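Local coordinates for sigma-c capsid protein (PDB 2VRS), which forms the trimeric fibre by which avian reovirus attaches to host cells, and induces apoptosis, at the interface of chains A and B. Sequence-based numbering; all coordinates share one arbitrary frame. Chains: chain A/B, Sigma-c capsid protein.

Contact 1: the interface of chains A and B. Residues chain A 9, 12-13, 16; chain B 13, 16-17, 20.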
# COMPACT_ATOMS: atom_id res chain seq x y z
N ASN A 9 -78.18 3.77 29.72
CA ASN A 9 -77.01 4.54 29.29
C ASN A 9 -75.85 4.40 30.27
O ASN A 9 -74.69 4.52 29.88
CB ASN A 9 -77.34 5.98 28.95
CG ASN A 9 -77.98 6.11 27.57
OD1 ASN A 9 -77.74 5.30 26.67
ND2 ASN A 9 -78.80 7.13 27.40
N ALA A 12 -73.95 1.61 28.78
CA ALA A 12 -73.28 2.11 27.58
C ALA A 12 -72.08 2.98 27.94
O ALA A 12 -71.04 2.93 27.29
CB ALA A 12 -74.27 2.86 26.72
N ILE A 13 -72.20 3.75 29.01
CA ILE A 13 -71.07 4.57 29.48
C ILE A 13 -69.91 3.71 30.03
O ILE A 13 -68.73 4.01 29.78
CB ILE A 13 -71.58 5.64 30.49
CG1 ILE A 13 -72.40 6.69 29.71
CG2 ILE A 13 -70.40 6.29 31.23
CD1 ILE A 13 -73.42 7.51 30.56
N LEU A 16 -68.10 2.36 26.98
CA LEU A 16 -67.24 3.40 26.39
C LEU A 16 -65.99 3.58 27.25
O LEU A 16 -64.86 3.67 26.73
CB LEU A 16 -67.97 4.74 26.24
CG LEU A 16 -69.14 4.93 25.25
CD1 LEU A 16 -69.77 6.31 25.43
CD2 LEU A 16 -68.72 4.77 23.84
N ILE B 13 -73.55 9.50 23.32
CA ILE B 13 -72.88 8.19 23.38
C ILE B 13 -72.49 7.68 21.99
O ILE B 13 -71.38 7.19 21.79
CB ILE B 13 -73.76 7.14 24.16
CG1 ILE B 13 -73.63 7.41 25.67
CG2 ILE B 13 -73.35 5.69 23.82
CD1 ILE B 13 -74.82 6.98 26.50
N LEU B 16 -69.52 9.67 20.80
CA LEU B 16 -68.31 9.24 21.52
C LEU B 16 -67.77 7.96 20.93
O LEU B 16 -66.56 7.84 20.71
CB LEU B 16 -68.57 9.10 23.03
CG LEU B 16 -68.21 10.32 23.88
CD1 LEU B 16 -68.98 11.57 23.48
CD2 LEU B 16 -68.36 10.03 25.37
N LYS B 17 -68.67 7.02 20.64
CA LYS B 17 -68.30 5.74 20.05
C LYS B 17 -67.50 5.94 18.77
O LYS B 17 -66.51 5.23 18.52
CB LYS B 17 -69.54 4.91 19.72
CG LYS B 17 -70.07 4.07 20.84
CD LYS B 17 -71.19 3.16 20.32
CE LYS B 17 -71.96 2.51 21.46
NZ LYS B 17 -73.24 1.89 21.01
N ILE B 20 -63.95 7.23 19.60
CA ILE B 20 -63.17 6.11 20.18
C ILE B 20 -62.71 5.18 19.07
O ILE B 20 -61.55 4.71 19.07
CB ILE B 20 -64.01 5.31 21.24
CG1 ILE B 20 -64.23 6.18 22.46
CG2 ILE B 20 -63.37 3.90 21.59
CD1 ILE B 20 -65.47 5.74 23.30

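Contact 2: the interface of chains A and B. Residues chain A 63, 66, 110, 211; chain B 72-75.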
# COMPACT_ATOMS: atom_id res chain seq x y z
N ASP A 63 -7.83 5.81 -3.80
CA ASP A 63 -6.92 6.38 -4.78
C ASP A 63 -6.44 5.25 -5.70
O ASP A 63 -5.76 4.35 -5.23
CB ASP A 63 -5.73 7.09 -4.08
CG ASP A 63 -4.54 7.35 -5.01
OD1 ASP A 63 -4.70 7.39 -6.26
OD2 ASP A 63 -3.43 7.53 -4.45
N PHE A 66 -3.00 3.82 -5.60
CA PHE A 66 -2.60 3.18 -4.33
C PHE A 66 -3.37 1.89 -4.07
O PHE A 66 -2.79 0.88 -3.61
CB PHE A 66 -2.76 4.14 -3.14
CG PHE A 66 -2.41 3.50 -1.81
CD1 PHE A 66 -1.11 3.06 -1.59
CD2 PHE A 66 -3.40 3.28 -0.81
CE1 PHE A 66 -0.76 2.45 -0.34
CE2 PHE A 66 -3.06 2.71 0.44
CZ PHE A 66 -1.72 2.28 0.66
N ARG A 110 2.10 4.27 -6.81
CA ARG A 110 2.66 5.57 -6.46
C ARG A 110 4.22 5.61 -6.40
O ARG A 110 4.80 6.57 -5.89
CB ARG A 110 2.05 6.11 -5.16
CG ARG A 110 0.53 6.37 -5.32
CD ARG A 110 -0.06 7.22 -4.19
NE ARG A 110 0.31 8.59 -4.46
CZ ARG A 110 -0.39 9.41 -5.24
NH1 ARG A 110 -1.57 9.06 -5.74
NH2 ARG A 110 0.09 10.61 -5.51
N THR A 211 5.46 8.88 -4.61
CA THR A 211 4.65 10.05 -5.00
C THR A 211 3.33 10.12 -4.18
O THR A 211 2.97 9.19 -3.46
CB THR A 211 4.31 10.05 -6.51
OG1 THR A 211 3.39 8.97 -6.81
CG2 THR A 211 5.61 9.95 -7.35
N SER B 72 -9.57 10.48 -0.73
CA SER B 72 -9.54 9.05 -0.95
C SER B 72 -8.39 8.42 -0.15
O SER B 72 -7.49 9.11 0.31
CB SER B 72 -9.40 8.72 -2.44
OG SER B 72 -8.26 9.36 -2.98
N LEU B 73 -8.45 7.11 -0.01
CA LEU B 73 -7.43 6.38 0.73
C LEU B 73 -6.22 6.27 -0.20
O LEU B 73 -6.29 5.70 -1.31
CB LEU B 73 -7.95 4.98 1.05
CG LEU B 73 -7.01 4.06 1.87
CD1 LEU B 73 -6.62 4.63 3.25
CD2 LEU B 73 -7.54 2.62 1.97
N THR B 74 -5.13 6.78 0.32
CA THR B 74 -3.86 6.85 -0.46
C THR B 74 -2.67 6.38 0.37
O THR B 74 -2.85 5.81 1.44
CB THR B 74 -3.66 8.26 -1.05
OG1 THR B 74 -2.58 8.22 -1.99
CG2 THR B 74 -3.38 9.32 0.03
N SER B 75 -1.46 6.58 -0.15
CA SER B 75 -0.27 6.01 0.51
C SER B 75 0.18 6.81 1.76
O SER B 75 -0.50 7.77 2.21
CB SER B 75 0.87 5.87 -0.52
OG SER B 75 1.11 7.15 -1.02
O HOH W 1 3.74 7.18 -1.87

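Contact 3: the interface of chains A and B. Residues chain A 153-154, 156-158; chain B 79-82, 106.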
# COMPACT_ATOMS: atom_id res chain seq x y z
N GLY A 153 5.58 13.13 2.60
CA GLY A 153 6.31 12.21 3.50
C GLY A 153 7.69 11.89 2.91
O GLY A 153 8.71 11.99 3.58
N PHE A 154 7.72 11.53 1.64
CA PHE A 154 9.00 11.20 1.00
C PHE A 154 9.99 12.38 1.01
O PHE A 154 11.20 12.20 1.22
CB PHE A 154 8.76 10.73 -0.45
CG PHE A 154 9.98 10.13 -1.09
CD1 PHE A 154 10.32 8.78 -0.85
CD2 PHE A 154 10.85 10.93 -1.81
CE1 PHE A 154 11.46 8.22 -1.43
CE2 PHE A 154 12.02 10.38 -2.38
CZ PHE A 154 12.31 9.02 -2.17
N ALA A 156 10.62 14.57 3.01
CA ALA A 156 11.23 14.88 4.31
C ALA A 156 12.65 14.37 4.52
O ALA A 156 13.32 14.80 5.47
CB ALA A 156 10.33 14.41 5.46
N ALA A 157 13.13 13.45 3.68
CA ALA A 157 14.47 12.89 3.89
C ALA A 157 15.25 12.82 2.58
O ALA A 157 14.66 12.71 1.50
CB ALA A 157 14.38 11.49 4.50
N SER A 158 16.57 12.84 2.71
CA SER A 158 17.46 12.45 1.62
C SER A 158 17.17 11.02 1.20
O SER A 158 16.67 10.20 2.01
CB SER A 158 18.91 12.57 2.07
OG SER A 158 19.23 13.94 2.34
N GLU B 79 6.67 10.93 7.77
CA GLU B 79 7.89 11.47 7.15
C GLU B 79 8.94 10.36 6.97
O GLU B 79 9.20 9.57 7.89
CB GLU B 79 8.48 12.60 8.01
CG GLU B 79 7.57 13.85 8.03
CD GLU B 79 8.26 15.05 8.68
OE1 GLU B 79 9.30 14.85 9.33
OE2 GLU B 79 7.79 16.18 8.49
N ALA B 80 9.54 10.32 5.79
CA ALA B 80 10.68 9.46 5.58
C ALA B 80 11.87 9.93 6.45
O ALA B 80 11.92 11.09 6.90
CB ALA B 80 11.07 9.47 4.09
N GLN B 81 12.83 9.03 6.67
CA GLN B 81 14.04 9.35 7.44
C GLN B 81 15.22 8.64 6.80
O GLN B 81 15.07 7.49 6.31
CB GLN B 81 13.93 8.77 8.89
CG GLN B 81 12.66 9.10 9.65
CD GLN B 81 12.52 8.26 10.93
OE1 GLN B 81 11.57 7.44 11.08
NE2 GLN B 81 13.51 8.41 11.83
N LEU B 82 16.38 9.28 6.82
CA LEU B 82 17.59 8.63 6.37
C LEU B 82 18.41 8.54 7.68
O LEU B 82 18.94 9.56 8.17
CB LEU B 82 18.32 9.41 5.29
CG LEU B 82 19.62 8.72 4.81
CD1 LEU B 82 19.22 7.42 4.06
CD2 LEU B 82 20.41 9.70 3.92
N HIS B 106 17.35 4.00 4.83
CA HIS B 106 16.38 4.90 4.23
C HIS B 106 14.98 4.35 4.46
O HIS B 106 14.57 3.34 3.86
CB HIS B 106 16.64 5.07 2.72
CG HIS B 106 15.71 6.05 2.09
ND1 HIS B 106 14.99 5.74 0.96
CD2 HIS B 106 15.32 7.31 2.44
CE1 HIS B 106 14.22 6.76 0.63
NE2 HIS B 106 14.41 7.73 1.51
O HOH W 2 13.21 10.25 1.23
O HOH W 3 14.10 13.23 7.87

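Contact 1: the interface of chains A and B
A:Leu16 pushes both its methyl groups against chain B where the helices of residues 8-38 pair in the alpha-helical triple coiled coil, and this leucine gives up 76 Å² to the partner. Its CD2 is the tight point. That methyl meets CG of B:Lys17 at 3.4 Å and is pressed equally closely by the terminal methyl of B:Ile20, with A:Leu16 CD2 and B:Ile20 CD1 also 3.4 Å apart. Both neighbours cross the leucine at about a right angle, so the closest approach falls on a few carbons. CD1, the other branch, sits more easily, 3.9 Å from CB of B:Leu16. From chain B the counterpart is B:Ile13. Its CG1 stands anti to the carbonyl carbon (chi1 -77°), and CD1 reaches the amide end of A:Asn9, 3.4 Å from CG; its CG2 faces the CD1 branch of A:Leu16 at 4.0 Å. Packing is looser around A:Ala12, whose CB comes no nearer than 4.2 Å to B:Ile13 CG2. The flank is formed by B:Lys17: past CG the chain runs extended, carrying the amine NZ away from A:Leu16, so that its aliphatic root borders the apolar layer and its charged end probably faces solvent. Since the patch has no polar pairing between the chains, side-chain packing is what holds these two helices of the trimeric fibre shaft together here.

Contact 2: the interface of chains A and B
Strand 73-75 of chain B, in the triple beta-spiral of the sigma C fibre, lies against a loop of chain A that carries A:Asp63 and A:Phe66. The backbone makes the first link, A:Asp63 N donating to B:Leu73 O at 2.9 Å. One residue on, the hydroxyl of B:Thr74 donates from OG1 to A:Asp63 OD2 at 2.7 Å, using the carboxylate's anti lone pair; OG1 is itself anti to the backbone N (chi1 -169°), which turns it toward the acid. The same OD2 takes a second bond on its syn side, in a salt bridge of 2.7 Å from A:Arg110 NH1, with NH1 lying 23° out of the carboxylate plane. A:Arg110 is positioned in turn by the last residue, since its NE donates to A:Thr211 O at 2.9 Å, nearly in the guanidinium plane. That oxygen, part of the C-terminal carboxylate, also binds a water 2.8 Å from B:Ser75 OG, bridging the chains. On the other flank, one face of the A:Phe66 ring receives the strand: B:Ser75 CA makes a CH-pi contact 3.8 Å from the ring centroid, and B:Thr74 O stands 3.2 Å above the ring plane near the rim.

Contact 3: the interface of chains A and B
The methyl of A:Ala157 packs over the backbone of B:Ala80 and B:Gln81, its CB 3.6 Å from B:Gln81 CA, central to a contact between the C-terminal head of chain A and the start of that of chain B. Beside it the methyl of A:Ala156 meets the aliphatic part of B:Glu79, with CB to CB at 3.6 Å; the glutamate, extended beyond CG, keeps its chain along that methyl. Opposite, A:Ser158 CB touches the CD2 branch of B:Leu82 at 3.7 Å. The imidazole of B:His106 comes edge first, with A:Phe154 CE1 in its plane and 3.7 Å from B:His106 CE1, which stands off the phenyl plane beyond the rim; the side chains cross at about a right angle. The outer part is polar and largely backbone. B:Ala80 N donates to A:Gly153 O, in helix 152-155, at 2.9 Å, a bond nearly straight at the hydrogen (175°), with the nitrogen above the carbonyl plane. One water bridges A:Ala156 O and B:Ala80 O. A second joins the carbonyls of A:Phe154 and A:Ala157 to the histidine ring. Chi1 of -177° carries the ring toward chain A, and its NE2 edge faces this water in the ring plane, 2.8 Å from its oxygen, which sits over the centre of the A:Phe154 ring.

Contact 1 lies in the helical shaft, about 73 Å from contact 2 and 85 Å from contact 3, measured between C-alpha centres, whereas contacts 2 and 3 are about 17 Å apart. No residue is common to any pair. Contact 1 joins helix 8-38 to its own copy; contact 2 sets strand 73-75 of chain B against chain A, and contact 3 takes up chain B a few residues later, from B:Glu79. A:Arg110 and A:Thr211 bring the C-terminal domain of chain A into contact 2. Recurring between copies of the homotrimer, these contacts tie the chains together along the fibre: contact 1 in the coiled coil is apolar, while contacts 2 and 3 mix packing with hydrogen bonds and bridging water.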